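Local coordinates for guanine nucleotide exchange protein (Legionella pneumophila, PDB 1XSZ) that probably acts as a guanine nucleotide exchange factor for ADP-ribosylation factor (Arf) GTPases, through a Sec7 domain whose active site is covered by a cap, at residues A133-L136 and L137-T141. Sequence-based numbering, arbitrary orientation. Where two conformers were deposited one is given.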
loop_
_atom_site.group_PDB
_atom_site.type_symbol
_atom_site.label_atom_id
_atom_site.label_comp_id
_atom_site.label_asym_id
_atom_site.label_seq_id
_atom_site.Cartn_x
_atom_site.Cartn_y
_atom_site.Cartn_z
ATOM N N ALA A 133 -15.465 -10.500 10.266
ATOM C CA ALA A 133 -15.095 -10.634 11.665
ATOM C C ALA A 133 -13.600 -10.904 11.758
ATOM O O ALA A 133 -12.924 -10.400 12.656
ATOM C CB ALA A 133 -15.885 -11.770 12.310
ATOM N N ALA A 134 -13.084 -11.701 10.826
ATOM C CA ALA A 134 -11.663 -12.019 10.805
ATOM C C ALA A 134 -10.863 -10.760 10.485
ATOM O O ALA A 134 -9.786 -10.552 11.037
ATOM C CB ALA A 134 -11.378 -13.106 9.770
ATOM N N TYR A 135 -11.403 -9.928 9.599
ATOM C CA TYR A 135 -10.747 -8.679 9.212
ATOM C C TYR A 135 -10.667 -7.749 10.424
ATOM O O TYR A 135 -9.620 -7.155 10.699
ATOM C CB TYR A 135 -11.528 -8.012 8.073
ATOM C CG TYR A 135 -11.045 -6.625 7.701
ATOM C CD1 TYR A 135 -9.781 -6.424 7.144
ATOM C CD2 TYR A 135 -11.862 -5.515 7.899
ATOM C CE1 TYR A 135 -9.348 -5.143 6.791
ATOM C CE2 TYR A 135 -11.443 -4.236 7.552
ATOM C CZ TYR A 135 -10.187 -4.056 6.997
ATOM O OH TYR A 135 -9.789 -2.788 6.642
ATOM N N LEU A 136 -11.771 -7.611 11.150
ATOM C CA LEU A 136 -11.779 -6.767 12.339
ATOM C C LEU A 136 -10.715 -7.258 13.323
ATOM O O LEU A 136 -9.934 -6.468 13.856
ATOM C CB LEU A 136 -13.158 -6.795 13.014
ATOM C CG LEU A 136 -13.228 -6.114 14.387
ATOM C CD1 LEU A 136 -12.961 -4.624 14.241
ATOM C CD2 LEU A 136 -14.595 -6.353 15.013
ATOM N N LEU A 137 -10.684 -8.563 13.562
ATOM C CA LEU A 137 -9.714 -9.138 14.485
ATOM C C LEU A 137 -8.290 -8.868 14.004
ATOM O O LEU A 137 -7.413 -8.530 14.799
ATOM C CB LEU A 137 -9.934 -10.646 14.602
ATOM C CG LEU A 137 -9.515 -11.304 15.915
ATOM C CD1 LEU A 137 -10.356 -10.761 17.068
ATOM C CD2 LEU A 137 -9.703 -12.801 15.787
ATOM N N ALA A 138 -8.071 -9.017 12.700
ATOM C CA ALA A 138 -6.754 -8.791 12.124
ATOM C C ALA A 138 -6.258 -7.363 12.298
ATOM O O ALA A 138 -5.148 -7.159 12.796
ATOM C CB ALA A 138 -6.747 -9.176 10.647
ATOM N N PHE A 139 -7.060 -6.369 11.913
ATOM C CA PHE A 139 -6.559 -5.013 12.056
ATOM C C PHE A 139 -6.519 -4.556 13.510
ATOM O O PHE A 139 -5.666 -3.753 13.879
ATOM C CB PHE A 139 -7.269 -4.028 11.085
ATOM C CG PHE A 139 -8.639 -3.566 11.503
ATOM C CD1 PHE A 139 -8.802 -2.688 12.568
ATOM C CD2 PHE A 139 -9.759 -3.915 10.744
ATOM C CE1 PHE A 139 -10.057 -2.151 12.871
ATOM C CE2 PHE A 139 -11.020 -3.383 11.041
ATOM C CZ PHE A 139 -11.164 -2.499 12.105
ATOM N N GLN A 140 -7.391 -5.097 14.358
ATOM C CA GLN A 140 -7.345 -4.746 15.772
ATOM C C GLN A 140 -6.044 -5.321 16.356
ATOM O O GLN A 140 -5.379 -4.670 17.156
ATOM C CB GLN A 140 -8.558 -5.319 16.521
ATOM C CG GLN A 140 -9.880 -4.614 16.241
ATOM C CD GLN A 140 -9.950 -3.219 16.834
ATOM O OE1 GLN A 140 -9.359 -2.944 17.875
ATOM N NE2 GLN A 140 -10.698 -2.339 16.185
ATOM N N THR A 141 -5.672 -6.533 15.944
ATOM C CA THR A 141 -4.444 -7.150 16.440
ATOM C C THR A 141 -3.218 -6.380 15.952
ATOM O O THR A 141 -2.249 -6.221 16.689
ATOM C CB THR A 141 -4.358 -8.630 16.012
ATOM O OG1 THR A 141 -5.515 -9.324 16.500
ATOM C CG2 THR A 141 -3.112 -9.287 16.597
#
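Within helix 131-149 of the all-helical Sec7 domain, Ala133 O accepts the N-H of Leu137, beginning a run of i to i+4 bonds that Ala134, Tyr135 and Leu136 continue. Ala134 does the same for Ala138 (Ala134 O to Ala138 N, 2.8 Å). Ala134 packs on Ser117 of helix 106-123, and Ala138 lies against Val113 of that helix and against Phe89 and Leu93 of helix 89-98.

Tyr135 shows how one helical turn can also pair two rings. Its carbonyl takes the N-H of Phe139 almost straight, at 171°, while the two side chains form a T-shaped stack: the edge of Phe139 meets the face of Tyr135, centroids 5.1 Å apart and planes at 67°. Phe139 CD2 stands over the rim of the tyrosine ring, 3.6 Å from Tyr135 CE2. A chi1 of 79° sets Phe139 CG between its own N and carbonyl carbon, turning the ring back over the preceding turn. From the capping domain, Trp253 stacks on Phe139 and also hydrogen-bonds the Tyr135 hydroxyl, which Asp110 and Lys251 share, so the pair sits where the cap meets the Sec7 domain.

Leu136 O bonds Gln140 N and lies over the centre of the Phe139 ring. The leucine side chain runs beside that of Gln140, its CD1 lying 3.7 Å from Gln140 CG and 3.5 Å from Phe139 CZ.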